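Local coordinates for protein rRNA N-glycosidase (Bougainvillea spectabilis, PDB 3CTK) that is a plant member of the ribosome-inactivating protein family, built from a mixed beta sheet and a largely helical part, at residues G73-L87 with I142-F156. Sequence-based numbering, arbitrary orientation.
Sequences GYQDKWDGKDRAVFL and IHGKTINGQEIAKFF
Arg83, on the second strand of a beta hairpin, reaches across to the loop that leads into helix 149-168 and grips the carbonyl of Lys145. Its CG lies anti to the backbone N (chi1 171°) and the chain then bends at chi3, carrying the guanidinium alongside the hairpin toward Asp76. There NE meets Asp76 OD1 at 3.0 Å and NH2 meets Asp76 OD2 at 2.7 Å, a side-on salt bridge of two nearly straight hydrogen bonds using both syn lone pairs. NH1 and NH2 also share Lys145 O, each 3.0 Å from it, in two more bent hydrogen bonds (about 145°). Trp78 CB covers the centre of one guanidinium face; Ile147 CD1 lies off-centre over the opposite face. Asp76 OD2 also takes a weak bond from Gly144 N, and a water bridges Gly144 O to Asp79 N at the type I' turn.

Farther from the turn, Tyr74 enters an aromatic cluster. Its CB points toward the helix segment; CG and CD1 meet Phe155 CE2, whose edge faces the ring (planes at 74°), while Val85 CB covers the other face. CD1 and CE1 meet Phe156 CZ at the ring edge, CD1 at 3.4 Å. CZ nears Ile142 CD1 at 4.0 Å, and OH sits among the branches of Ile152. Leu87 CD2 rests over the face of Phe156, a CH-pi contact.

The mixed sheet thus meets the helical part through aromatic packing at one end and a buried ion pair at the other. Asp76 probably balances the charge of Arg83, and four in-plane hydrogen bonds fix the guanidinium's rotation and tie loop to hairpin.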
ATOM      1  N   GLY A  73     -10.197  -3.035   0.847  1.00  3.58           N
ATOM      2  CA  GLY A  73     -11.231  -3.063  -0.172  1.00  2.52           C
ATOM      3  C   GLY A  73     -11.364  -1.720  -0.852  1.00  3.17           C
ATOM      4  O   GLY A  73     -10.559  -0.818  -0.619  1.00  3.78           O
ATOM      5  N   TYR A  74     -12.370  -1.580  -1.706  1.00  2.67           N
ATOM      6  CA  TYR A  74     -12.588  -0.324  -2.407  1.00  2.93           C
ATOM      7  C   TYR A  74     -14.043  -0.179  -2.802  1.00  5.27           C
ATOM      8  O   TYR A  74     -14.824  -1.126  -2.713  1.00  6.81           O
ATOM      9  CB  TYR A  74     -11.724  -0.251  -3.673  1.00  3.25           C
ATOM     10  CG  TYR A  74     -12.034  -1.328  -4.695  1.00  4.19           C
ATOM     11  CD1 TYR A  74     -11.402  -2.572  -4.642  1.00  4.73           C
ATOM     12  CD2 TYR A  74     -12.984  -1.114  -5.700  1.00  4.16           C
ATOM     13  CE1 TYR A  74     -11.706  -3.577  -5.560  1.00  5.55           C
ATOM     14  CE2 TYR A  74     -13.299  -2.116  -6.624  1.00  6.57           C
ATOM     15  CZ  TYR A  74     -12.655  -3.343  -6.547  1.00  6.61           C
ATOM     16  OH  TYR A  74     -12.968  -4.341  -7.447  1.00  6.59           O
ATOM     17  N   GLN A  75     -14.404   1.021  -3.230  1.00  5.19           N
ATOM     18  CA  GLN A  75     -15.760   1.284  -3.677  1.00  5.48           C
ATOM     19  C   GLN A  75     -15.679   1.825  -5.097  1.00  6.58           C
ATOM     20  O   GLN A  75     -14.927   2.763  -5.371  1.00  7.27           O
ATOM     21  CB  GLN A  75     -16.438   2.313  -2.772  1.00  6.12           C
ATOM     22  CG  GLN A  75     -17.870   2.649  -3.177  1.00  7.60           C
ATOM     23  CD  GLN A  75     -18.452   3.781  -2.357  1.00 11.81           C
ATOM     24  OE1 GLN A  75     -18.884   3.586  -1.221  1.00 12.37           O
ATOM     25  NE2 GLN A  75     -18.451   4.981  -2.926  1.00 11.59           N
ATOM     26  N   ASP A  76     -16.424   1.211  -6.005  1.00  7.20           N
ATOM     27  CA  ASP A  76     -16.450   1.670  -7.386  1.00  9.33           C
ATOM     28  C   ASP A  76     -17.919   1.838  -7.755  1.00  9.50           C
ATOM     29  O   ASP A  76     -18.738   2.157  -6.887  1.00  7.54           O
ATOM     30  CB  ASP A  76     -15.727   0.673  -8.311  1.00  9.34           C
ATOM     31  CG  ASP A  76     -16.508  -0.611  -8.550  1.00 12.33           C
ATOM     32  OD1 ASP A  76     -17.248  -1.064  -7.653  1.00 12.32           O
ATOM     33  OD2 ASP A  76     -16.356  -1.181  -9.651  1.00 12.26           O
ATOM     34  N   LYS A  77     -18.262   1.643  -9.022  1.00  9.46           N
ATOM     35  CA  LYS A  77     -19.653   1.787  -9.429  1.00 12.57           C
ATOM     36  C   LYS A  77     -20.145   0.599 -10.239  1.00 11.69           C
ATOM     37  O   LYS A  77     -19.367  -0.090 -10.894  1.00 12.71           O
ATOM     38  CB  LYS A  77     -19.838   3.061 -10.260  1.00 13.41           C
ATOM     39  CG  LYS A  77     -19.200   4.301  -9.664  1.00 17.46           C
ATOM     40  CD  LYS A  77     -20.191   5.443  -9.545  1.00 21.84           C
ATOM     41  CE  LYS A  77     -20.583   5.681  -8.100  1.00 23.83           C
ATOM     42  NZ  LYS A  77     -21.539   6.814  -7.954  1.00 25.17           N
ATOM     43  N   TRP A  78     -21.445   0.350 -10.160  1.00 12.98           N
ATOM     44  CA  TRP A  78     -22.082  -0.712 -10.928  1.00 13.84           C
ATOM     45  C   TRP A  78     -23.531  -0.322 -11.161  1.00 14.78           C
ATOM     46  O   TRP A  78     -24.278  -0.078 -10.216  1.00 13.95           O
ATOM     47  CB  TRP A  78     -22.037  -2.067 -10.219  1.00 13.93           C
ATOM     48  CG  TRP A  78     -22.950  -3.062 -10.896  1.00 15.10           C
ATOM     49  CD1 TRP A  78     -24.223  -3.396 -10.523  1.00 16.26           C
ATOM     50  CD2 TRP A  78     -22.706  -3.750 -12.134  1.00 15.10           C
ATOM     51  NE1 TRP A  78     -24.788  -4.240 -11.452  1.00 15.51           N
ATOM     52  CE2 TRP A  78     -23.881  -4.474 -12.449  1.00 15.91           C
ATOM     53  CE3 TRP A  78     -21.612  -3.821 -13.007  1.00 15.43           C
ATOM     54  CZ2 TRP A  78     -23.992  -5.259 -13.603  1.00 15.75           C
ATOM     55  CZ3 TRP A  78     -21.724  -4.604 -14.158  1.00 17.13           C
ATOM     56  CH2 TRP A  78     -22.908  -5.313 -14.442  1.00 16.83           C
ATOM     57  N   ASP A  79     -23.913  -0.252 -12.431  1.00 17.72           N
ATOM     58  CA  ASP A  79     -25.274   0.103 -12.805  1.00 20.44           C
ATOM     59  C   ASP A  79     -25.673   1.469 -12.247  1.00 21.31           C
ATOM     60  O   ASP A  79     -26.809   1.672 -11.821  1.00 21.90           O
ATOM     61  CB  ASP A  79     -26.246  -0.974 -12.307  1.00 23.25           C
ATOM     62  CG  ASP A  79     -27.649  -0.784 -12.840  1.00 26.29           C
ATOM     63  OD1 ASP A  79     -27.798  -0.667 -14.073  1.00 27.05           O
ATOM     64  OD2 ASP A  79     -28.600  -0.758 -12.030  1.00 28.86           O
ATOM     65  N   GLY A  80     -24.722   2.398 -12.246  1.00 21.86           N
ATOM     66  CA  GLY A  80     -24.995   3.741 -11.760  1.00 21.71           C
ATOM     67  C   GLY A  80     -25.041   3.899 -10.253  1.00 21.37           C
ATOM     68  O   GLY A  80     -25.314   4.991  -9.750  1.00 23.09           O
ATOM     69  N   LYS A  81     -24.778   2.820  -9.526  1.00 19.24           N
ATOM     70  CA  LYS A  81     -24.798   2.874  -8.071  1.00 17.48           C
ATOM     71  C   LYS A  81     -23.471   2.414  -7.477  1.00 13.86           C
ATOM     72  O   LYS A  81     -22.690   1.729  -8.138  1.00 12.07           O
ATOM     73  CB  LYS A  81     -25.938   2.013  -7.531  1.00 19.47           C
ATOM     74  CG  LYS A  81     -27.320   2.495  -7.953  1.00 23.98           C
ATOM     75  CD  LYS A  81     -28.417   1.784  -7.176  1.00 26.52           C
ATOM     76  CE  LYS A  81     -28.134   1.842  -5.684  1.00 28.32           C
ATOM     77  NZ  LYS A  81     -27.796   3.236  -5.265  1.00 30.49           N
ATOM     78  N   ASP A  82     -23.218   2.794  -6.229  1.00 11.16           N
ATOM     79  CA  ASP A  82     -21.973   2.405  -5.578  1.00 10.13           C
ATOM     80  C   ASP A  82     -21.920   0.904  -5.352  1.00  7.51           C
ATOM     81  O   ASP A  82     -22.950   0.240  -5.231  1.00  7.10           O
ATOM     82  CB  ASP A  82     -21.814   3.114  -4.230  1.00 11.59           C
ATOM     83  CG  ASP A  82     -21.656   4.616  -4.369  1.00 15.36           C
ATOM     84  OD1 ASP A  82     -21.008   5.064  -5.339  1.00 14.86           O
ATOM     85  OD2 ASP A  82     -22.164   5.347  -3.493  1.00 17.49           O
ATOM     86  N   ARG A  83     -20.705   0.376  -5.303  1.00  6.16           N
ATOM     87  CA  ARG A  83     -20.487  -1.043  -5.062  1.00  6.09           C
ATOM     88  C   ARG A  83     -19.264  -1.171  -4.169  1.00  5.83           C
ATOM     89  O   ARG A  83     -18.213  -0.595  -4.466  1.00  7.21           O
ATOM     90  CB  ARG A  83     -20.239  -1.802  -6.370  1.00  6.59           C
ATOM     91  CG  ARG A  83     -19.785  -3.251  -6.141  1.00  5.55           C
ATOM     92  CD  ARG A  83     -19.734  -4.054  -7.434  1.00  5.88           C
ATOM     93  NE  ARG A  83     -18.855  -3.445  -8.427  1.00  7.92           N
ATOM     94  CZ  ARG A  83     -18.714  -3.890  -9.672  1.00 10.20           C
ATOM     95  NH1 ARG A  83     -19.400  -4.953 -10.077  1.00 10.22           N
ATOM     96  NH2 ARG A  83     -17.888  -3.275 -10.511  1.00  8.57           N
ATOM     97  N   ALA A  84     -19.409  -1.911  -3.072  1.00  4.65           N
ATOM     98  CA  ALA A  84     -18.307  -2.124  -2.138  1.00  5.70           C
ATOM     99  C   ALA A  84     -17.702  -3.489  -2.414  1.00  5.40           C
ATOM    100  O   ALA A  84     -18.412  -4.491  -2.489  1.00  6.51           O
ATOM    101  CB  ALA A  84     -18.809  -2.060  -0.698  1.00  3.22           C
ATOM    102  N   VAL A  85     -16.385  -3.522  -2.576  1.00  3.25           N
ATOM    103  CA  VAL A  85     -15.689  -4.767  -2.848  1.00  3.33           C
ATOM    104  C   VAL A  85     -14.652  -4.974  -1.755  1.00  5.34           C
ATOM    105  O   VAL A  85     -13.769  -4.135  -1.553  1.00  5.83           O
ATOM    106  CB  VAL A  85     -14.993  -4.713  -4.227  1.00  2.92           C
ATOM    107  CG1 VAL A  85     -14.278  -6.026  -4.517  1.00  4.72           C
ATOM    108  CG2 VAL A  85     -16.029  -4.410  -5.307  1.00  4.41           C
ATOM    109  N   PHE A  86     -14.761  -6.091  -1.043  1.00  4.99           N
ATOM    110  CA  PHE A  86     -13.831  -6.380   0.041  1.00  5.62           C
ATOM    111  C   PHE A  86     -13.005  -7.632  -0.187  1.00  5.18           C
ATOM    112  O   PHE A  86     -13.478  -8.607  -0.764  1.00  6.09           O
ATOM    113  CB  PHE A  86     -14.578  -6.569   1.364  1.00  5.42           C
ATOM    114  CG  PHE A  86     -15.292  -5.341   1.853  1.00  6.06           C
ATOM    115  CD1 PHE A  86     -16.669  -5.213   1.694  1.00  5.18           C
ATOM    116  CD2 PHE A  86     -14.592  -4.327   2.506  1.00  5.90           C
ATOM    117  CE1 PHE A  86     -17.342  -4.095   2.181  1.00  6.57           C
ATOM    118  CE2 PHE A  86     -15.256  -3.202   2.996  1.00  6.29           C
ATOM    119  CZ  PHE A  86     -16.633  -3.088   2.835  1.00  6.49           C
ATOM    120  N   LEU A  87     -11.765  -7.596   0.284  1.00  5.18           N
ATOM    121  CA  LEU A  87     -10.893  -8.755   0.197  1.00  5.32           C
ATOM    122  C   LEU A  87     -11.395  -9.689   1.293  1.00  6.46           C
ATOM    123  O   LEU A  87     -12.071  -9.248   2.225  1.00  6.30           O
ATOM    124  CB  LEU A  87      -9.444  -8.348   0.480  1.00  6.27           C
ATOM    125  CG  LEU A  87      -8.728  -7.612  -0.651  1.00  6.27           C
ATOM    126  CD1 LEU A  87      -7.530  -6.845  -0.105  1.00  5.99           C
ATOM    127  CD2 LEU A  87      -8.302  -8.628  -1.706  1.00  7.13           C
ATOM    128  N   ILE A 142     -11.922  -3.026 -14.418  1.00  8.56           N
ATOM    129  CA  ILE A 142     -12.865  -3.505 -13.408  1.00  8.15           C
ATOM    130  C   ILE A 142     -13.991  -2.540 -13.054  1.00  7.97           C
ATOM    131  O   ILE A 142     -15.053  -2.961 -12.603  1.00  8.50           O
ATOM    132  CB  ILE A 142     -12.136  -3.846 -12.092  1.00  7.76           C
ATOM    133  CG1 ILE A 142     -11.573  -2.564 -11.467  1.00  9.11           C
ATOM    134  CG2 ILE A 142     -11.031  -4.860 -12.355  1.00  7.11           C
ATOM    135  CD1 ILE A 142     -10.911  -2.765 -10.113  1.00 10.65           C
ATOM    136  N   HIS A 143     -13.755  -1.249 -13.248  1.00  7.01           N
ATOM    137  CA  HIS A 143     -14.753  -0.244 -12.908  1.00  9.15           C
ATOM    138  C   HIS A 143     -16.061  -0.396 -13.686  1.00  8.56           C
ATOM    139  O   HIS A 143     -16.069  -0.358 -14.914  1.00 10.27           O
ATOM    140  CB  HIS A 143     -14.179   1.153 -13.136  1.00  8.39           C
ATOM    141  CG  HIS A 143     -15.027   2.250 -12.576  1.00  9.12           C
ATOM    142  ND1 HIS A 143     -14.786   2.823 -11.346  1.00 11.37           N
ATOM    143  CD2 HIS A 143     -16.127   2.865 -13.069  1.00  8.19           C
ATOM    144  CE1 HIS A 143     -15.699   3.746 -11.106  1.00  9.75           C
ATOM    145  NE2 HIS A 143     -16.525   3.791 -12.135  1.00 11.66           N
ATOM    146  N   GLY A 144     -17.162  -0.572 -12.961  1.00  8.31           N
ATOM    147  CA  GLY A 144     -18.462  -0.709 -13.599  1.00  9.18           C
ATOM    148  C   GLY A 144     -18.666  -1.984 -14.393  1.00 10.14           C
ATOM    149  O   GLY A 144     -19.601  -2.082 -15.194  1.00 11.50           O
ATOM    150  N   LYS A 145     -17.803  -2.971 -14.173  1.00  8.96           N
ATOM    151  CA  LYS A 145     -17.900  -4.239 -14.884  1.00 10.17           C
ATOM    152  C   LYS A 145     -18.235  -5.392 -13.949  1.00  9.58           C
ATOM    153  O   LYS A 145     -18.118  -5.263 -12.733  1.00  9.93           O
ATOM    154  CB  LYS A 145     -16.585  -4.517 -15.614  1.00 11.44           C
ATOM    155  CG  LYS A 145     -16.386  -3.605 -16.813  1.00 16.77           C
ATOM    156  CD  LYS A 145     -15.022  -3.762 -17.442  1.00 20.51           C
ATOM    157  CE  LYS A 145     -15.000  -3.105 -18.809  1.00 23.22           C
ATOM    158  NZ  LYS A 145     -15.654  -1.769 -18.777  1.00 25.87           N
ATOM    159  N   THR A 146     -18.670  -6.515 -14.514  1.00 11.23           N
ATOM    160  CA  THR A 146     -18.999  -7.671 -13.691  1.00 11.88           C
ATOM    161  C   THR A 146     -17.743  -8.097 -12.937  1.00 12.05           C
ATOM    162  O   THR A 146     -16.631  -7.956 -13.445  1.00 12.17           O
ATOM    163  CB  THR A 146     -19.513  -8.849 -14.542  1.00 14.55           C
ATOM    164  OG1 THR A 146     -18.540  -9.189 -15.534  1.00 16.81           O
ATOM    165  CG2 THR A 146     -20.817  -8.476 -15.220  1.00 15.61           C
ATOM    166  N   ILE A 147     -17.932  -8.606 -11.724  1.00 11.56           N
ATOM    167  CA  ILE A 147     -16.823  -9.037 -10.881  1.00 10.01           C
ATOM    168  C   ILE A 147     -15.995 -10.161 -11.503  1.00 10.31           C
ATOM    169  O   ILE A 147     -16.492 -11.266 -11.736  1.00 10.23           O
ATOM    170  CB  ILE A 147     -17.342  -9.497  -9.489  1.00  9.71           C
ATOM    171  CG1 ILE A 147     -17.992  -8.317  -8.760  1.00  9.50           C
ATOM    172  CG2 ILE A 147     -16.205 -10.079  -8.665  1.00  9.88           C
ATOM    173  CD1 ILE A 147     -17.031  -7.175  -8.429  1.00 10.26           C
ATOM    174  N   ASN A 148     -14.730  -9.861 -11.779  1.00  9.24           N
ATOM    175  CA  ASN A 148     -13.801 -10.829 -12.346  1.00  9.14           C
ATOM    176  C   ASN A 148     -12.607 -10.900 -11.396  1.00  8.68           C
ATOM    177  O   ASN A 148     -11.783  -9.985 -11.348  1.00  6.70           O
ATOM    178  CB  ASN A 148     -13.345 -10.386 -13.737  1.00  9.85           C
ATOM    179  CG  ASN A 148     -12.394 -11.376 -14.378  1.00 12.78           C
ATOM    180  OD1 ASN A 148     -11.338 -11.682 -13.829  1.00 14.91           O
ATOM    181  ND2 ASN A 148     -12.763 -11.881 -15.548  1.00 16.16           N
ATOM    182  N   GLY A 149     -12.530 -11.992 -10.641  1.00  7.62           N
ATOM    183  CA  GLY A 149     -11.461 -12.164  -9.675  1.00  8.06           C
ATOM    184  C   GLY A 149     -10.053 -11.897 -10.171  1.00  8.15           C
ATOM    185  O   GLY A 149      -9.264 -11.249  -9.478  1.00  7.15           O
ATOM    186  N   GLN A 150      -9.726 -12.395 -11.358  1.00  6.54           N
ATOM    187  CA  GLN A 150      -8.388 -12.207 -11.907  1.00  7.30           C
ATOM    188  C   GLN A 150      -8.031 -10.743 -12.156  1.00  8.38           C
ATOM    189  O   GLN A 150      -6.943 -10.293 -11.789  1.00  7.04           O
ATOM    190  CB  GLN A 150      -8.227 -13.010 -13.200  1.00  8.76           C
ATOM    191  CG  GLN A 150      -6.912 -12.770 -13.921  1.00 11.12           C
ATOM    192  CD  GLN A 150      -6.715 -13.705 -15.100  1.00 10.44           C
ATOM    193  OE1 GLN A 150      -7.671 -14.072 -15.782  1.00 11.79           O
ATOM    194  NE2 GLN A 150      -5.468 -14.080 -15.356  1.00 11.21           N
ATOM    195  N   GLU A 151      -8.943  -9.999 -12.772  1.00  7.69           N
ATOM    196  CA  GLU A 151      -8.689  -8.594 -13.059  1.00  7.39           C
ATOM    197  C   GLU A 151      -8.610  -7.755 -11.789  1.00  5.83           C
ATOM    198  O   GLU A 151      -7.795  -6.832 -11.694  1.00  4.19           O
ATOM    199  CB  GLU A 151      -9.771  -8.038 -13.986  1.00 10.90           C
ATOM    200  CG  GLU A 151      -9.720  -8.629 -15.382  1.00 18.42           C
ATOM    201  CD  GLU A 151      -8.381  -8.397 -16.050  1.00 23.63           C
ATOM    202  OE1 GLU A 151      -8.009  -7.220 -16.240  1.00 27.17           O
ATOM    203  OE2 GLU A 151      -7.698  -9.392 -16.381  1.00 27.87           O
ATOM    204  N   ILE A 152      -9.456  -8.075 -10.815  1.00  3.93           N
ATOM    205  CA  ILE A 152      -9.465  -7.343  -9.557  1.00  4.63           C
ATOM    206  C   ILE A 152      -8.178  -7.608  -8.775  1.00  4.78           C
ATOM    207  O   ILE A 152      -7.644  -6.709  -8.124  1.00  2.59           O
ATOM    208  CB  ILE A 152     -10.703  -7.716  -8.714  1.00  3.55           C
ATOM    209  CG1 ILE A 152     -11.963  -7.209  -9.421  1.00  5.11           C
ATOM    210  CG2 ILE A 152     -10.605  -7.100  -7.326  1.00  5.37           C
ATOM    211  CD1 ILE A 152     -13.274  -7.702  -8.813  1.00  4.15           C
ATOM    212  N   ALA A 153      -7.674  -8.837  -8.841  1.00  3.18           N
ATOM    213  CA  ALA A 153      -6.437  -9.160  -8.138  1.00  4.05           C
ATOM    214  C   ALA A 153      -5.291  -8.339  -8.730  1.00  3.31           C
ATOM    215  O   ALA A 153      -4.404  -7.884  -8.006  1.00  4.85           O
ATOM    216  CB  ALA A 153      -6.130 -10.659  -8.246  1.00  3.28           C
ATOM    217  N   LYS A 154      -5.309  -8.142 -10.047  1.00  3.61           N
ATOM    218  CA  LYS A 154      -4.261  -7.361 -10.702  1.00  5.02           C
ATOM    219  C   LYS A 154      -4.312  -5.917 -10.211  1.00  5.53           C
ATOM    220  O   LYS A 154      -3.281  -5.302  -9.954  1.00  4.86           O
ATOM    221  CB  LYS A 154      -4.431  -7.404 -12.221  1.00  5.77           C
ATOM    222  CG  LYS A 154      -4.109  -8.763 -12.832  1.00 10.47           C
ATOM    223  CD  LYS A 154      -4.351  -8.799 -14.337  1.00 15.37           C
ATOM    224  CE  LYS A 154      -3.405  -7.876 -15.090  1.00 20.58           C
ATOM    225  NZ  LYS A 154      -3.594  -6.435 -14.743  1.00 25.06           N
ATOM    226  N   PHE A 155      -5.520  -5.377 -10.082  1.00  4.74           N
ATOM    227  CA  PHE A 155      -5.684  -4.013  -9.593  1.00  4.39           C
ATOM    228  C   PHE A 155      -5.089  -3.893  -8.187  1.00  4.35           C
ATOM    229  O   PHE A 155      -4.328  -2.965  -7.903  1.00  3.33           O
ATOM    230  CB  PHE A 155      -7.169  -3.638  -9.555  1.00  3.70           C
ATOM    231  CG  PHE A 155      -7.463  -2.427  -8.716  1.00  3.72           C
ATOM    232  CD1 PHE A 155      -7.023  -1.165  -9.109  1.00  4.43           C
ATOM    233  CD2 PHE A 155      -8.148  -2.553  -7.510  1.00  5.97           C
ATOM    234  CE1 PHE A 155      -7.258  -0.050  -8.312  1.00  4.14           C
ATOM    235  CE2 PHE A 155      -8.390  -1.438  -6.704  1.00  5.94           C
ATOM    236  CZ  PHE A 155      -7.944  -0.186  -7.105  1.00  5.67           C
ATOM    237  N   PHE A 156      -5.432  -4.830  -7.306  1.00  4.01           N
ATOM    238  CA  PHE A 156      -4.911  -4.786  -5.942  1.00  4.34           C
ATOM    239  C   PHE A 156      -3.387  -4.838  -5.921  1.00  5.07           C
ATOM    240  O   PHE A 156      -2.750  -4.081  -5.197  1.00  5.10           O
ATOM    241  CB  PHE A 156      -5.488  -5.930  -5.096  1.00  4.35           C
ATOM    242  CG  PHE A 156      -6.853  -5.638  -4.528  1.00  4.52           C
ATOM    243  CD1 PHE A 156      -7.948  -6.432  -4.855  1.00  5.08           C
ATOM    244  CD2 PHE A 156      -7.042  -4.563  -3.661  1.00  7.04           C
ATOM    245  CE1 PHE A 156      -9.209  -6.164  -4.327  1.00  6.20           C
ATOM    246  CE2 PHE A 156      -8.299  -4.286  -3.128  1.00  7.89           C
ATOM    247  CZ  PHE A 156      -9.386  -5.088  -3.461  1.00  5.25           C
TER
HETATM  248  O   HOH W   1     -22.162  -0.686 -14.797  1.00 18.46           O